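Local coordinates for protein ribose-phosphate pyrophosphokinase (Mycobacterium smegmatis, PDB 5MP7) that probably makes phosphoribosyl pyrophosphate by transferring the pyrophosphoryl group of ATP to the 1-hydroxyl of ribose 5-phosphate, with magnesium as cofactor, at residues 56-67 with 88-99. Sequence-based numbering, arbitrary orientation.
Sequences VRGCDAFVLQSH and GSAKRITAILPF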
ATOM      1  N   VAL A  56      46.987  38.252  11.458  1.00 31.87           N
ATOM      2  CA  VAL A  56      48.222  37.764  10.837  1.00 30.88           C
ATOM      3  C   VAL A  56      48.873  38.771   9.908  1.00 29.67           C
ATOM      4  O   VAL A  56      49.915  38.519   9.332  1.00 32.25           O
ATOM      5  CB  VAL A  56      47.968  36.454  10.087  1.00 31.19           C
ATOM      6  CG1 VAL A  56      47.404  35.409  11.031  1.00 33.15           C
ATOM      7  CG2 VAL A  56      47.019  36.647   8.920  1.00 31.39           C
ATOM      8  N   ARG A  57      48.279  39.941   9.782  1.00 34.13           N
ATOM      9  CA  ARG A  57      48.769  41.013   8.915  1.00 33.36           C
ATOM     10  C   ARG A  57      50.189  41.417   9.312  1.00 29.99           C
ATOM     11  O   ARG A  57      50.481  41.603  10.477  1.00 31.69           O
ATOM     12  CB  ARG A  57      47.729  42.148   8.991  1.00 36.61           C
ATOM     13  CG  ARG A  57      48.043  43.362   8.175  1.00 39.44           C
ATOM     14  CD  ARG A  57      47.035  44.477   8.368  1.00 41.39           C
ATOM     15  NE  ARG A  57      46.011  44.422   7.336  1.00 42.80           N
ATOM     16  CZ  ARG A  57      44.826  43.844   7.492  1.00 46.89           C
ATOM     17  NH1 ARG A  57      44.473  43.250   8.650  1.00 51.34           N
ATOM     18  NH2 ARG A  57      43.967  43.872   6.482  1.00 41.94           N
ATOM     19  N   GLY A  58      51.094  41.418   8.337  1.00 30.25           N
ATOM     20  CA  GLY A  58      52.467  41.878   8.521  1.00 28.31           C
ATOM     21  C   GLY A  58      53.472  40.943   9.153  1.00 30.71           C
ATOM     22  O   GLY A  58      54.639  41.315   9.308  1.00 31.65           O
ATOM     23  N   CYS A  59      53.067  39.706   9.437  1.00 33.50           N
ATOM     24  CA  CYS A  59      53.914  38.756  10.130  1.00 35.30           C
ATOM     25  C   CYS A  59      54.902  38.002   9.214  1.00 36.47           C
ATOM     26  O   CYS A  59      54.737  37.909   8.009  1.00 31.73           O
ATOM     27  CB  CYS A  59      53.054  37.744  10.881  1.00 37.73           C
ATOM     28  SG  CYS A  59      52.277  36.455   9.839  1.00 45.47           S
ATOM     29  N   ASP A  60      55.946  37.494   9.839  1.00 38.44           N
ATOM     30  CA  ASP A  60      56.827  36.515   9.240  1.00 39.06           C
ATOM     31  C   ASP A  60      56.279  35.167   9.709  1.00 33.51           C
ATOM     32  O   ASP A  60      56.382  34.837  10.876  1.00 31.80           O
ATOM     33  CB  ASP A  60      58.259  36.732   9.716  1.00 42.18           C
ATOM     34  CG  ASP A  60      58.876  38.012   9.156  1.00 45.91           C
ATOM     35  OD1 ASP A  60      58.266  39.113   9.227  1.00 56.27           O
ATOM     36  OD2 ASP A  60      60.007  37.936   8.652  1.00 47.59           O
ATOM     37  N   ALA A  61      55.646  34.435   8.803  1.00 30.04           N
ATOM     38  CA  ALA A  61      54.890  33.258   9.148  1.00 28.33           C
ATOM     39  C   ALA A  61      55.685  32.025   8.836  1.00 28.01           C
ATOM     40  O   ALA A  61      56.343  31.959   7.795  1.00 29.46           O
ATOM     41  CB  ALA A  61      53.591  33.218   8.389  1.00 27.73           C
ATOM     42  N   PHE A  62      55.636  31.062   9.755  1.00 26.71           N
ATOM     43  CA  PHE A  62      56.240  29.748   9.569  1.00 27.12           C
ATOM     44  C   PHE A  62      55.136  28.711   9.722  1.00 27.50           C
ATOM     45  O   PHE A  62      54.495  28.619  10.770  1.00 29.24           O
ATOM     46  CB  PHE A  62      57.349  29.562  10.577  1.00 25.80           C
ATOM     47  CG  PHE A  62      58.478  30.496  10.366  1.00 25.55           C
ATOM     48  CD1 PHE A  62      58.418  31.800  10.837  1.00 25.14           C
ATOM     49  CD2 PHE A  62      59.587  30.109   9.640  1.00 27.09           C
ATOM     50  CE1 PHE A  62      59.465  32.705  10.590  1.00 24.38           C
ATOM     51  CE2 PHE A  62      60.639  31.004   9.407  1.00 26.05           C
ATOM     52  CZ  PHE A  62      60.587  32.293   9.908  1.00 22.91           C
ATOM     53  N   VAL A  63      54.859  27.981   8.659  1.00 25.81           N
ATOM     54  CA  VAL A  63      53.707  27.085   8.634  1.00 25.68           C
ATOM     55  C   VAL A  63      54.235  25.679   8.697  1.00 26.39           C
ATOM     56  O   VAL A  63      54.755  25.199   7.740  1.00 24.32           O
ATOM     57  CB  VAL A  63      52.905  27.246   7.352  1.00 24.91           C
ATOM     58  CG1 VAL A  63      51.652  26.403   7.410  1.00 24.45           C
ATOM     59  CG2 VAL A  63      52.567  28.702   7.178  1.00 27.09           C
ATOM     60  N   LEU A  64      54.082  25.037   9.847  1.00 29.37           N
ATOM     61  CA  LEU A  64      54.660  23.752  10.120  1.00 31.85           C
ATOM     62  C   LEU A  64      53.638  22.654   9.916  1.00 33.04           C
ATOM     63  O   LEU A  64      52.633  22.615  10.576  1.00 39.98           O
ATOM     64  CB  LEU A  64      55.186  23.738  11.551  1.00 34.55           C
ATOM     65  CG  LEU A  64      55.663  22.422  12.183  1.00 37.78           C
ATOM     66  CD1 LEU A  64      56.725  21.697  11.384  1.00 38.48           C
ATOM     67  CD2 LEU A  64      56.214  22.763  13.564  1.00 41.12           C
ATOM     68  N   GLN A  65      53.908  21.755   8.989  1.00 32.87           N
ATOM     69  CA  GLN A  65      53.062  20.609   8.787  1.00 32.63           C
ATOM     70  C   GLN A  65      53.919  19.369   8.499  1.00 32.32           C
ATOM     71  O   GLN A  65      54.701  19.333   7.529  1.00 33.62           O
ATOM     72  CB  GLN A  65      52.087  20.871   7.619  1.00 31.90           C
ATOM     73  CG  GLN A  65      51.105  19.755   7.344  1.00 30.01           C
ATOM     74  CD  GLN A  65      49.959  19.709   8.365  1.00 30.65           C
ATOM     75  OE1 GLN A  65      50.169  19.522   9.554  1.00 30.12           O
ATOM     76  NE2 GLN A  65      48.735  19.865   7.882  1.00 32.54           N
ATOM     77  N   SER A  66      53.709  18.335   9.295  1.00 30.89           N
ATOM     78  CA  SER A  66      54.227  17.015   8.991  1.00 30.26           C
ATOM     79  C   SER A  66      53.214  16.245   8.105  1.00 29.19           C
ATOM     80  O   SER A  66      52.071  16.626   8.020  1.00 29.49           O
ATOM     81  CB  SER A  66      54.472  16.298  10.284  1.00 32.36           C
ATOM     82  OG  SER A  66      55.279  15.187  10.057  1.00 39.84           O
ATOM     83  N   HIS A  67      53.637  15.181   7.430  1.00 29.59           N
ATOM     84  CA  HIS A  67      52.820  14.533   6.399  1.00 28.12           C
ATOM     85  C   HIS A  67      52.784  13.034   6.569  1.00 30.67           C
ATOM     86  O   HIS A  67      53.209  12.280   5.683  1.00 33.37           O
ATOM     87  CB  HIS A  67      53.327  14.893   5.002  1.00 28.08           C
ATOM     88  CG  HIS A  67      53.096  16.316   4.655  1.00 29.16           C
ATOM     89  ND1 HIS A  67      54.004  17.302   4.946  1.00 30.07           N
ATOM     90  CD2 HIS A  67      52.041  16.931   4.084  1.00 30.72           C
ATOM     91  CE1 HIS A  67      53.516  18.468   4.583  1.00 30.91           C
ATOM     92  NE2 HIS A  67      52.328  18.270   4.045  1.00 31.14           N
ATOM     93  N   GLY A  88      45.636  37.249   3.889  1.00 28.52           N
ATOM     94  CA  GLY A  88      45.629  38.000   5.103  1.00 25.45           C
ATOM     95  C   GLY A  88      46.806  38.926   5.253  1.00 26.42           C
ATOM     96  O   GLY A  88      47.059  39.394   6.359  1.00 27.41           O
ATOM     97  N   SER A  89      47.565  39.169   4.177  1.00 27.58           N
ATOM     98  CA  SER A  89      48.690  40.137   4.173  1.00 27.24           C
ATOM     99  C   SER A  89      49.845  39.790   5.066  1.00 25.43           C
ATOM    100  O   SER A  89      50.412  40.686   5.699  1.00 27.66           O
ATOM    101  CB  SER A  89      48.212  41.591   4.475  1.00 27.89           C
ATOM    102  OG  SER A  89      47.282  42.013   3.488  1.00 31.78           O
ATOM    103  N   ALA A  90      50.165  38.510   5.166  1.00 24.64           N
ATOM    104  CA  ALA A  90      51.438  38.107   5.758  1.00 28.09           C
ATOM    105  C   ALA A  90      52.593  38.618   4.878  1.00 29.73           C
ATOM    106  O   ALA A  90      52.507  38.659   3.664  1.00 31.06           O
ATOM    107  CB  ALA A  90      51.513  36.613   5.882  1.00 27.21           C
ATOM    108  N   LYS A  91      53.636  39.091   5.516  1.00 33.70           N
ATOM    109  CA  LYS A  91      54.756  39.710   4.814  1.00 35.18           C
ATOM    110  C   LYS A  91      55.625  38.655   4.121  1.00 35.26           C
ATOM    111  O   LYS A  91      55.911  38.766   2.951  1.00 35.34           O
ATOM    112  CB  LYS A  91      55.565  40.556   5.815  1.00 37.15           C
ATOM    113  CG  LYS A  91      56.585  41.451   5.183  1.00 42.49           C
ATOM    114  CD  LYS A  91      57.180  42.374   6.214  1.00 47.45           C
ATOM    115  CE  LYS A  91      56.413  43.662   6.422  1.00 51.01           C
ATOM    116  NZ  LYS A  91      56.745  44.120   7.797  1.00 52.25           N
ATOM    117  N   ARG A  92      55.979  37.602   4.846  1.00 36.83           N
ATOM    118  CA  ARG A  92      56.828  36.512   4.362  1.00 36.59           C
ATOM    119  C   ARG A  92      56.235  35.186   4.849  1.00 33.67           C
ATOM    120  O   ARG A  92      55.859  35.080   6.013  1.00 31.33           O
ATOM    121  CB  ARG A  92      58.202  36.669   4.979  1.00 40.84           C
ATOM    122  CG  ARG A  92      59.141  37.562   4.218  1.00 46.67           C
ATOM    123  CD  ARG A  92      60.344  37.992   5.091  1.00 49.81           C
ATOM    124  NE  ARG A  92      60.659  39.387   4.782  1.00 61.17           N
ATOM    125  CZ  ARG A  92      60.576  40.449   5.598  1.00 69.24           C
ATOM    126  NH1 ARG A  92      60.240  40.348   6.878  1.00 66.66           N
ATOM    127  NH2 ARG A  92      60.881  41.666   5.112  1.00 83.33           N
ATOM    128  N   ILE A  93      56.186  34.178   3.981  1.00 29.43           N
ATOM    129  CA  ILE A  93      55.656  32.860   4.324  1.00 25.26           C
ATOM    130  C   ILE A  93      56.697  31.774   4.060  1.00 24.99           C
ATOM    131  O   ILE A  93      57.131  31.580   2.934  1.00 25.01           O
ATOM    132  CB  ILE A  93      54.394  32.542   3.516  1.00 23.93           C
ATOM    133  CG1 ILE A  93      53.386  33.639   3.730  1.00 23.48           C
ATOM    134  CG2 ILE A  93      53.786  31.206   3.961  1.00 23.54           C
ATOM    135  CD1 ILE A  93      52.243  33.588   2.757  1.00 24.32           C
ATOM    136  N   THR A  94      57.093  31.060   5.098  1.00 23.34           N
ATOM    137  CA  THR A  94      57.970  29.925   4.952  1.00 24.71           C
ATOM    138  C   THR A  94      57.194  28.632   5.268  1.00 25.06           C
ATOM    139  O   THR A  94      56.604  28.527   6.307  1.00 28.39           O
ATOM    140  CB  THR A  94      59.161  30.043   5.916  1.00 26.09           C
ATOM    141  OG1 THR A  94      59.866  31.281   5.690  1.00 23.22           O
ATOM    142  CG2 THR A  94      60.099  28.885   5.738  1.00 26.76           C
ATOM    143  N   ALA A  95      57.184  27.679   4.359  1.00 23.22           N
ATOM    144  CA  ALA A  95      56.597  26.380   4.586  1.00 24.78           C
ATOM    145  C   ALA A  95      57.660  25.440   5.143  1.00 28.36           C
ATOM    146  O   ALA A  95      58.769  25.329   4.615  1.00 29.27           O
ATOM    147  CB  ALA A  95      56.061  25.810   3.298  1.00 25.54           C
ATOM    148  N   ILE A  96      57.331  24.760   6.221  1.00 29.00           N
ATOM    149  CA  ILE A  96      58.224  23.795   6.816  1.00 29.13           C
ATOM    150  C   ILE A  96      57.610  22.412   6.616  1.00 28.16           C
ATOM    151  O   ILE A  96      56.517  22.140   7.088  1.00 25.25           O
ATOM    152  CB  ILE A  96      58.389  24.088   8.297  1.00 29.93           C
ATOM    153  CG1 ILE A  96      59.129  25.397   8.464  1.00 30.19           C
ATOM    154  CG2 ILE A  96      59.181  22.989   8.967  1.00 32.84           C
ATOM    155  CD1 ILE A  96      58.984  25.929   9.857  1.00 32.37           C
ATOM    156  N   LEU A  97      58.318  21.558   5.896  1.00 29.01           N
ATOM    157  CA  LEU A  97      57.838  20.210   5.633  1.00 30.44           C
ATOM    158  C   LEU A  97      58.900  19.227   6.096  1.00 29.69           C
ATOM    159  O   LEU A  97      59.749  18.887   5.323  1.00 34.80           O
ATOM    160  CB  LEU A  97      57.586  20.033   4.157  1.00 30.62           C
ATOM    161  CG  LEU A  97      56.456  20.916   3.618  1.00 31.97           C
ATOM    162  CD1 LEU A  97      57.025  22.219   3.133  1.00 31.84           C
ATOM    163  CD2 LEU A  97      55.746  20.247   2.449  1.00 33.31           C
ATOM    164  N   PRO A  98      58.879  18.810   7.373  1.00 29.04           N
ATOM    165  CA  PRO A  98      59.994  18.024   7.890  1.00 28.49           C
ATOM    166  C   PRO A  98      60.218  16.759   7.073  1.00 30.47           C
ATOM    167  O   PRO A  98      61.352  16.410   6.809  1.00 35.73           O
ATOM    168  CB  PRO A  98      59.561  17.703   9.313  1.00 28.51           C
ATOM    169  CG  PRO A  98      58.626  18.789   9.687  1.00 27.46           C
ATOM    170  CD  PRO A  98      57.894  19.128   8.429  1.00 28.28           C
ATOM    171  N   PHE A  99      59.148  16.096   6.662  1.00 29.53           N
ATOM    172  CA  PHE A  99      59.212  15.018   5.681  1.00 29.38           C
ATOM    173  C   PHE A  99      58.545  15.525   4.396  1.00 31.13           C
ATOM    174  O   PHE A  99      57.352  15.850   4.386  1.00 35.95           O
ATOM    175  CB  PHE A  99      58.496  13.810   6.256  1.00 29.93           C
ATOM    176  CG  PHE A  99      58.293  12.670   5.288  1.00 31.28           C
ATOM    177  CD1 PHE A  99      59.277  11.714   5.132  1.00 30.75           C
ATOM    178  CD2 PHE A  99      57.095  12.528   4.595  1.00 30.72           C
ATOM    179  CE1 PHE A  99      59.099  10.639   4.285  1.00 34.13           C
ATOM    180  CE2 PHE A  99      56.905  11.462   3.745  1.00 33.35           C
ATOM    181  CZ  PHE A  99      57.914  10.518   3.579  1.00 34.10           C
TER
HETATM  182  O   HOH W   1      58.847  33.692   6.811  1.00 35.29           O
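Ala61 O is gripped twice: by Thr94 N at 2.9 Å, and by a water that donates to it and is also hydrogen-bonded to Thr94 OG1. Thr94 OG1 sits beside its own backbone N (chi1 -57°), within range of that water, and Arg131 NH1 is a further partner. The same water lies over one face of the Phe62 ring, near its rim. CD2 of that ring lies 3.7 Å from Thr94 CB, the two side chains running alongside each other, while Ile96 CD1 comes up at the ring edge. From Ala61 N to Arg92 O, Val63 N to Thr94 O, Ile96 N to Val63 O and Gln65 N to Ile96 O, the parallel ladder continues; its last rung is stretched to 3.3 Å. Before it, Gly58 N meets Ser89 O at 2.8 Å, and Cys59 O takes Lys91 N plus a weak bond from Arg92 N. On the face that carries Phe62, Arg92 NH1 alone makes the salt-bridge bond, 3.0 Å to the syn side of Asp60 OD2 and somewhat out of the carboxylate plane; carboxylate and guanidinium planes are 53° apart. Leu64 CD1 touches both Ile96 CG2 (3.7 Å) and Pro98 CG, and Ile309 of helix 302-314 packs on both Phe62 and Ile96. Strands 60-64 and 92-97, crossing at -20°, are the neighbouring strands of a beta-alpha-beta unit whose crossover is helix 71-87; Gln78 from that helix bonds Ile96 O. Backbone bonds thus set the register of these two strands, while the salt bridge probably neutralises the charge of Asp60, buried beside Phe313.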